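Local atomic coordinates of Ets DNA-binding protein pokkuri (Drosophila melanogaster, PDB entry 1SV0), a protein that represses transcription as an Ets-family DNA-binding regulator that restrains photoreceptor development, represented by its SAM (Pointed) domain bound to the SAM domain of its partner Mae. Residues A[41-54]-A[57-70]. The protein carries 1 engineered substitution. Residues are numbered along the deposited sequence; the frame is centred on the assembly and turned at random.
Sequences MNGKRLCLLTRADF and RCPGAGDVLHNVLQ. Engineered in segment 41-54: Arg45 (natural residue Ala).
Phe54 lays one face of its ring over the backbone of Leu65 and His66, a knob in a hole made by Gly62, Leu65, His66 and Leu69. Phe54 CB lies 3.3 Å from Gly62 O, and the backbones come close here, Phe54 CA 4.5 Å from Gly62 CA, where Gly62 has no side chain. At the ring's far end CZ meets Leu69 CD2, which also presses tightly against Leu46 CG at 3.4 Å, while Leu49 CD1 covers the opposite face.

A chi1 of 175° swings the His66 ring away from its own N and out toward 41-54, where Leu49 O meets its edge. The CB of Arg51 lies over one face, 4.2 Å from the His66 ring centroid, and Gln70 NE2 lies over the other. A water at the rim bridges His66 NE2 and Leu49 O, helping to hold the imidazole's orientation. Bent at chi3 (-46°), Arg51 reaches past the ring and gives NH1 to Asn67 OD1 at 2.8 Å, from above the carbonyl plane.

Thr50 and Asp53 form a capping box, and Asp53 OD1 also makes a long salt bridge, 3.6 Å, to Arg57 NH1. The engineered Arg45 brings its NH2 to 3.2 Å from Arg57 NH2, an approach of like charges.

Within this SAM domain, helices 43-46 and 51-57 pack against one side of helix 62-77, whose other sides pack on helix 15-28 and on the Mae chain, where Arg60 of Mae pairs with Asp63.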
ATOM      1  N   MET A  41      14.699  15.204  -1.951  1.00 38.87           N
ATOM      2  CA  MET A  41      14.656  15.990  -0.726  1.00 38.14           C
ATOM      3  C   MET A  41      15.158  15.161   0.454  1.00 38.01           C
ATOM      4  O   MET A  41      15.179  13.932   0.392  1.00 37.67           O
ATOM      5  CB  MET A  41      13.217  16.432  -0.456  1.00 39.29           C
ATOM      6  CG  MET A  41      12.263  15.259  -0.249  1.00 40.06           C
ATOM      7  SD  MET A  41      10.539  15.719  -0.058  1.00 41.61           S
ATOM      8  CE  MET A  41      10.138  16.163  -1.722  1.00 42.63           C
ATOM      9  N   ASN A  42      15.552  15.831   1.534  1.00 35.84           N
ATOM     10  CA  ASN A  42      16.031  15.124   2.710  1.00 35.03           C
ATOM     11  C   ASN A  42      14.865  14.615   3.562  1.00 33.44           C
ATOM     12  O   ASN A  42      13.699  14.895   3.276  1.00 29.87           O
ATOM     13  CB  ASN A  42      16.933  16.032   3.548  1.00 36.68           C
ATOM     14  CG  ASN A  42      16.239  17.312   3.976  1.00 39.02           C
ATOM     15  OD1 ASN A  42      15.025  17.339   4.173  1.00 36.95           O
ATOM     16  ND2 ASN A  42      17.017  18.383   4.136  1.00 41.77           N
ATOM     17  N   GLY A  43      15.189  13.869   4.609  1.00 33.87           N
ATOM     18  CA  GLY A  43      14.159  13.324   5.477  1.00 36.22           C
ATOM     19  C   GLY A  43      13.270  14.372   6.131  1.00 38.37           C
ATOM     20  O   GLY A  43      12.058  14.180   6.270  1.00 37.02           O
ATOM     21  N   LYS A  44      13.869  15.487   6.531  1.00 39.73           N
ATOM     22  CA  LYS A  44      13.122  16.560   7.175  1.00 40.73           C
ATOM     23  C   LYS A  44      11.925  16.987   6.337  1.00 40.32           C
ATOM     24  O   LYS A  44      10.809  17.088   6.841  1.00 39.23           O
ATOM     25  CB  LYS A  44      14.036  17.765   7.414  1.00 43.02           C
ATOM     26  CG  LYS A  44      13.425  18.875   8.261  1.00 48.61           C
ATOM     27  CD  LYS A  44      14.482  19.930   8.595  1.00 51.20           C
ATOM     28  CE  LYS A  44      13.968  20.961   9.590  1.00 53.87           C
ATOM     29  NZ  LYS A  44      15.066  21.865  10.072  1.00 56.17           N
ATOM     30  N   ARG A  45      12.156  17.232   5.051  1.00 39.60           N
ATOM     31  CA  ARG A  45      11.079  17.669   4.174  1.00 40.09           C
ATOM     32  C   ARG A  45      10.145  16.524   3.784  1.00 38.10           C
ATOM     33  O   ARG A  45       8.931  16.720   3.679  1.00 36.46           O
ATOM     34  CB  ARG A  45      11.651  18.328   2.914  1.00 43.23           C
ATOM     35  CG  ARG A  45      10.609  19.039   2.079  1.00 46.40           C
ATOM     36  CD  ARG A  45      11.148  19.405   0.703  1.00 51.40           C
ATOM     37  NE  ARG A  45      10.065  19.755  -0.212  1.00 52.10           N
ATOM     38  CZ  ARG A  45      10.182  19.791  -1.535  1.00 53.82           C
ATOM     39  NH1 ARG A  45      11.344  19.497  -2.110  1.00 54.69           N
ATOM     40  NH2 ARG A  45       9.136  20.111  -2.284  1.00 53.20           N
ATOM     41  N   LEU A  46      10.696  15.332   3.565  1.00 36.81           N
ATOM     42  CA  LEU A  46       9.853  14.194   3.203  1.00 33.98           C
ATOM     43  C   LEU A  46       8.786  14.041   4.278  1.00 34.94           C
ATOM     44  O   LEU A  46       7.605  13.861   3.980  1.00 34.07           O
ATOM     45  CB  LEU A  46      10.663  12.890   3.129  1.00 32.78           C
ATOM     46  CG  LEU A  46       9.853  11.643   2.716  1.00 29.88           C
ATOM     47  CD1 LEU A  46       9.488  11.748   1.243  1.00 31.09           C
ATOM     48  CD2 LEU A  46      10.654  10.373   2.965  1.00 29.92           C
ATOM     49  N   CYS A  47       9.211  14.134   5.533  1.00 35.51           N
ATOM     50  CA  CYS A  47       8.301  13.970   6.656  1.00 39.95           C
ATOM     51  C   CYS A  47       7.277  15.087   6.824  1.00 40.44           C
ATOM     52  O   CYS A  47       6.359  14.961   7.624  1.00 40.59           O
ATOM     53  CB  CYS A  47       9.100  13.788   7.950  1.00 38.23           C
ATOM     54  SG  CYS A  47      10.023  12.239   8.011  1.00 39.22           S
ATOM     55  N   LEU A  48       7.434  16.171   6.071  1.00 41.99           N
ATOM     56  CA  LEU A  48       6.502  17.288   6.156  1.00 43.68           C
ATOM     57  C   LEU A  48       5.449  17.228   5.059  1.00 43.49           C
ATOM     58  O   LEU A  48       4.481  17.987   5.082  1.00 43.72           O
ATOM     59  CB  LEU A  48       7.255  18.627   6.099  1.00 44.40           C
ATOM     60  CG  LEU A  48       7.711  19.175   7.461  1.00 47.03           C
ATOM     61  CD1 LEU A  48       8.440  18.097   8.227  1.00 48.36           C
ATOM     62  CD2 LEU A  48       8.602  20.399   7.274  1.00 47.41           C
ATOM     63  N   LEU A  49       5.628  16.323   4.100  1.00 42.00           N
ATOM     64  CA  LEU A  49       4.656  16.189   3.020  1.00 40.56           C
ATOM     65  C   LEU A  49       3.326  15.722   3.591  1.00 39.95           C
ATOM     66  O   LEU A  49       3.282  14.798   4.399  1.00 40.00           O
ATOM     67  CB  LEU A  49       5.132  15.181   1.969  1.00 38.81           C
ATOM     68  CG  LEU A  49       6.339  15.573   1.115  1.00 40.42           C
ATOM     69  CD1 LEU A  49       6.579  14.497   0.059  1.00 40.08           C
ATOM     70  CD2 LEU A  49       6.089  16.926   0.454  1.00 39.31           C
ATOM     71  N   THR A  50       2.250  16.378   3.172  1.00 39.23           N
ATOM     72  CA  THR A  50       0.908  16.030   3.618  1.00 39.48           C
ATOM     73  C   THR A  50       0.480  14.802   2.841  1.00 39.74           C
ATOM     74  O   THR A  50       1.112  14.441   1.847  1.00 39.72           O
ATOM     75  CB  THR A  50      -0.101  17.151   3.304  1.00 39.25           C
ATOM     76  OG1 THR A  50      -0.251  17.270   1.884  1.00 37.35           O
ATOM     77  CG2 THR A  50       0.386  18.478   3.863  1.00 40.82           C
ATOM     78  N   ARG A  51      -0.599  14.166   3.276  1.00 40.13           N
ATOM     79  CA  ARG A  51      -1.075  12.980   2.584  1.00 41.69           C
ATOM     80  C   ARG A  51      -1.398  13.327   1.134  1.00 41.47           C
ATOM     81  O   ARG A  51      -1.144  12.534   0.230  1.00 39.91           O
ATOM     82  CB  ARG A  51      -2.317  12.417   3.272  1.00 43.93           C
ATOM     83  CG  ARG A  51      -2.765  11.069   2.723  1.00 47.54           C
ATOM     84  CD  ARG A  51      -4.097  10.657   3.326  1.00 51.89           C
ATOM     85  NE  ARG A  51      -4.115  10.862   4.772  1.00 55.52           N
ATOM     86  CZ  ARG A  51      -3.281  10.276   5.625  1.00 57.27           C
ATOM     87  NH1 ARG A  51      -2.351   9.439   5.183  1.00 59.11           N
ATOM     88  NH2 ARG A  51      -3.372  10.533   6.924  1.00 57.16           N
ATOM     89  N   ALA A  52      -1.955  14.516   0.916  1.00 41.48           N
ATOM     90  CA  ALA A  52      -2.301  14.962  -0.431  1.00 41.35           C
ATOM     91  C   ALA A  52      -1.040  15.180  -1.265  1.00 41.95           C
ATOM     92  O   ALA A  52      -1.039  14.938  -2.475  1.00 41.97           O
ATOM     93  CB  ALA A  52      -3.122  16.252  -0.369  1.00 43.84           C
ATOM     94  N   ASP A  53       0.028  15.647  -0.622  1.00 41.16           N
ATOM     95  CA  ASP A  53       1.296  15.864  -1.316  1.00 40.54           C
ATOM     96  C   ASP A  53       1.778  14.529  -1.876  1.00 39.60           C
ATOM     97  O   ASP A  53       2.161  14.428  -3.044  1.00 38.32           O
ATOM     98  CB  ASP A  53       2.370  16.405  -0.363  1.00 42.27           C
ATOM     99  CG  ASP A  53       2.315  17.909  -0.202  1.00 45.60           C
ATOM    100  OD1 ASP A  53       2.100  18.604  -1.216  1.00 47.23           O
ATOM    101  OD2 ASP A  53       2.506  18.399   0.934  1.00 44.35           O
ATOM    102  N   PHE A  54       1.778  13.508  -1.023  1.00 37.89           N
ATOM    103  CA  PHE A  54       2.211  12.182  -1.434  1.00 37.78           C
ATOM    104  C   PHE A  54       1.304  11.681  -2.535  1.00 38.65           C
ATOM    105  O   PHE A  54       1.767  11.089  -3.510  1.00 38.54           O
ATOM    106  CB  PHE A  54       2.155  11.203  -0.261  1.00 36.22           C
ATOM    107  CG  PHE A  54       3.472  10.999   0.421  1.00 34.80           C
ATOM    108  CD1 PHE A  54       3.775  11.683   1.594  1.00 34.62           C
ATOM    109  CD2 PHE A  54       4.407  10.106  -0.100  1.00 34.81           C
ATOM    110  CE1 PHE A  54       4.990  11.484   2.241  1.00 33.46           C
ATOM    111  CE2 PHE A  54       5.633   9.897   0.542  1.00 33.18           C
ATOM    112  CZ  PHE A  54       5.919  10.584   1.714  1.00 36.20           C
ATOM    113  N   ARG A  57       2.361  12.974  -5.873  1.00 47.90           N
ATOM    114  CA  ARG A  57       3.630  12.390  -6.322  1.00 48.87           C
ATOM    115  C   ARG A  57       3.571  10.886  -6.586  1.00 48.99           C
ATOM    116  O   ARG A  57       4.420  10.343  -7.292  1.00 49.65           O
ATOM    117  CB  ARG A  57       4.736  12.659  -5.298  1.00 48.68           C
ATOM    118  CG  ARG A  57       5.422  14.001  -5.431  1.00 51.24           C
ATOM    119  CD  ARG A  57       5.300  14.803  -4.159  1.00 53.99           C
ATOM    120  NE  ARG A  57       6.275  15.885  -4.102  1.00 56.55           N
ATOM    121  CZ  ARG A  57       6.123  16.979  -3.367  1.00 59.57           C
ATOM    122  NH1 ARG A  57       5.028  17.136  -2.633  1.00 61.40           N
ATOM    123  NH2 ARG A  57       7.065  17.915  -3.360  1.00 61.14           N
ATOM    124  N   CYS A  58       2.589  10.215  -5.997  1.00 49.18           N
ATOM    125  CA  CYS A  58       2.424   8.779  -6.177  1.00 50.26           C
ATOM    126  C   CYS A  58       0.940   8.464  -6.196  1.00 49.98           C
ATOM    127  O   CYS A  58       0.377   8.016  -5.198  1.00 50.73           O
ATOM    128  CB  CYS A  58       3.097   8.005  -5.039  1.00 50.86           C
ATOM    129  SG  CYS A  58       2.938   6.202  -5.180  1.00 51.95           S
ATOM    130  N   PRO A  59       0.280   8.707  -7.337  1.00 49.59           N
ATOM    131  CA  PRO A  59      -1.151   8.442  -7.457  1.00 48.95           C
ATOM    132  C   PRO A  59      -1.435   6.953  -7.301  1.00 47.42           C
ATOM    133  O   PRO A  59      -0.773   6.117  -7.916  1.00 49.77           O
ATOM    134  CB  PRO A  59      -1.475   8.958  -8.856  1.00 48.69           C
ATOM    135  CG  PRO A  59      -0.228   8.632  -9.607  1.00 49.39           C
ATOM    136  CD  PRO A  59       0.855   9.078  -8.642  1.00 49.57           C
ATOM    137  N   GLY A  60      -2.415   6.624  -6.468  1.00 44.87           N
ATOM    138  CA  GLY A  60      -2.747   5.230  -6.264  1.00 41.67           C
ATOM    139  C   GLY A  60      -2.181   4.634  -4.988  1.00 38.30           C
ATOM    140  O   GLY A  60      -2.791   3.735  -4.418  1.00 39.26           O
ATOM    141  N   ALA A  61      -1.031   5.123  -4.527  1.00 35.39           N
ATOM    142  CA  ALA A  61      -0.427   4.582  -3.308  1.00 34.42           C
ATOM    143  C   ALA A  61       0.238   5.615  -2.398  1.00 32.44           C
ATOM    144  O   ALA A  61       0.868   5.251  -1.406  1.00 29.65           O
ATOM    145  CB  ALA A  61       0.588   3.499  -3.671  1.00 33.52           C
ATOM    146  N   GLY A  62       0.097   6.891  -2.733  1.00 31.67           N
ATOM    147  CA  GLY A  62       0.703   7.937  -1.928  1.00 30.87           C
ATOM    148  C   GLY A  62       0.277   7.918  -0.472  1.00 31.45           C
ATOM    149  O   GLY A  62       1.099   8.166   0.418  1.00 30.97           O
ATOM    150  N   ASP A  63      -0.994   7.618  -0.217  1.00 29.32           N
ATOM    151  CA  ASP A  63      -1.486   7.590   1.154  1.00 31.25           C
ATOM    152  C   ASP A  63      -0.854   6.465   1.961  1.00 31.58           C
ATOM    153  O   ASP A  63      -0.575   6.634   3.146  1.00 30.76           O
ATOM    154  CB  ASP A  63      -3.020   7.497   1.196  1.00 32.94           C
ATOM    155  CG  ASP A  63      -3.581   6.326   0.388  1.00 34.84           C
ATOM    156  OD1 ASP A  63      -4.822   6.189   0.366  1.00 36.21           O
ATOM    157  OD2 ASP A  63      -2.811   5.549  -0.221  1.00 35.17           O
ATOM    158  N   VAL A  64      -0.616   5.323   1.320  1.00 30.31           N
ATOM    159  CA  VAL A  64       0.029   4.204   1.999  1.00 29.99           C
ATOM    160  C   VAL A  64       1.450   4.621   2.397  1.00 28.18           C
ATOM    161  O   VAL A  64       1.849   4.474   3.551  1.00 27.77           O
ATOM    162  CB  VAL A  64       0.128   2.960   1.087  1.00 30.09           C
ATOM    163  CG1 VAL A  64       0.984   1.884   1.763  1.00 30.22           C
ATOM    164  CG2 VAL A  64      -1.264   2.422   0.793  1.00 33.76           C
ATOM    165  N   LEU A  65       2.207   5.142   1.436  1.00 28.12           N
ATOM    166  CA  LEU A  65       3.584   5.577   1.697  1.00 28.96           C
ATOM    167  C   LEU A  65       3.630   6.588   2.831  1.00 28.09           C
ATOM    168  O   LEU A  65       4.479   6.506   3.717  1.00 29.59           O
ATOM    169  CB  LEU A  65       4.203   6.211   0.446  1.00 30.79           C
ATOM    170  CG  LEU A  65       4.407   5.295  -0.756  1.00 35.85           C
ATOM    171  CD1 LEU A  65       4.987   6.105  -1.911  1.00 37.00           C
ATOM    172  CD2 LEU A  65       5.346   4.144  -0.370  1.00 36.30           C
ATOM    173  N   HIS A  66       2.720   7.553   2.790  1.00 28.20           N
ATOM    174  CA  HIS A  66       2.658   8.577   3.823  1.00 30.82           C
ATOM    175  C   HIS A  66       2.445   7.932   5.186  1.00 30.76           C
ATOM    176  O   HIS A  66       3.164   8.220   6.141  1.00 29.38           O
ATOM    177  CB  HIS A  66       1.522   9.559   3.521  1.00 30.86           C
ATOM    178  CG  HIS A  66       1.298  10.580   4.591  1.00 32.80           C
ATOM    179  ND1 HIS A  66       0.370  10.415   5.595  1.00 33.01           N
ATOM    180  CD2 HIS A  66       1.869  11.789   4.801  1.00 34.52           C
ATOM    181  CE1 HIS A  66       0.375  11.480   6.377  1.00 32.97           C
ATOM    182  NE2 HIS A  66       1.275  12.330   5.917  1.00 34.80           N
ATOM    183  N   ASN A  67       1.461   7.046   5.276  1.00 32.25           N
ATOM    184  CA  ASN A  67       1.191   6.397   6.548  1.00 35.20           C
ATOM    185  C   ASN A  67       2.369   5.579   7.044  1.00 34.31           C
ATOM    186  O   ASN A  67       2.675   5.592   8.238  1.00 34.97           O
ATOM    187  CB  ASN A  67      -0.071   5.545   6.453  1.00 36.66           C
ATOM    188  CG  ASN A  67      -1.313   6.396   6.310  1.00 41.70           C
ATOM    189  OD1 ASN A  67      -1.380   7.491   6.867  1.00 45.15           O
ATOM    190  ND2 ASN A  67      -2.303   5.904   5.573  1.00 42.23           N
ATOM    191  N   VAL A  68       3.048   4.885   6.138  1.00 33.34           N
ATOM    192  CA  VAL A  68       4.201   4.097   6.550  1.00 33.28           C
ATOM    193  C   VAL A  68       5.255   5.026   7.143  1.00 32.88           C
ATOM    194  O   VAL A  68       5.814   4.750   8.208  1.00 30.11           O
ATOM    195  CB  VAL A  68       4.828   3.339   5.370  1.00 32.93           C
ATOM    196  CG1 VAL A  68       6.163   2.745   5.793  1.00 32.66           C
ATOM    197  CG2 VAL A  68       3.889   2.235   4.914  1.00 32.68           C
ATOM    198  N   LEU A  69       5.524   6.124   6.447  1.00 31.38           N
ATOM    199  CA  LEU A  69       6.514   7.083   6.920  1.00 32.61           C
ATOM    200  C   LEU A  69       6.121   7.624   8.294  1.00 31.86           C
ATOM    201  O   LEU A  69       6.937   7.636   9.211  1.00 32.47           O
ATOM    202  CB  LEU A  69       6.657   8.230   5.916  1.00 32.68           C
ATOM    203  CG  LEU A  69       7.668   9.332   6.236  1.00 33.91           C
ATOM    204  CD1 LEU A  69       9.040   8.707   6.450  1.00 32.74           C
ATOM    205  CD2 LEU A  69       7.706  10.361   5.083  1.00 31.60           C
ATOM    206  N   GLN A  70       4.877   8.073   8.432  1.00 33.19           N
ATOM    207  CA  GLN A  70       4.397   8.602   9.712  1.00 36.65           C
ATOM    208  C   GLN A  70       4.608   7.548  10.807  1.00 38.10           C
ATOM    209  O   GLN A  70       5.019   7.866  11.925  1.00 36.69           O
ATOM    210  CB  GLN A  70       2.908   8.947   9.623  1.00 38.41           C
ATOM    211  CG  GLN A  70       2.537  10.388   9.238  1.00 42.16           C
ATOM    212  CD  GLN A  70       3.682  11.224   8.686  1.00 42.65           C
ATOM    213  OE1 GLN A  70       4.331  11.966   9.422  1.00 42.71           O
ATOM    214  NE2 GLN A  70       3.929  11.109   7.383  1.00 42.83           N
TER
HETATM  215  O   HOH W   1       1.861  15.128   6.815  1.00 52.76           O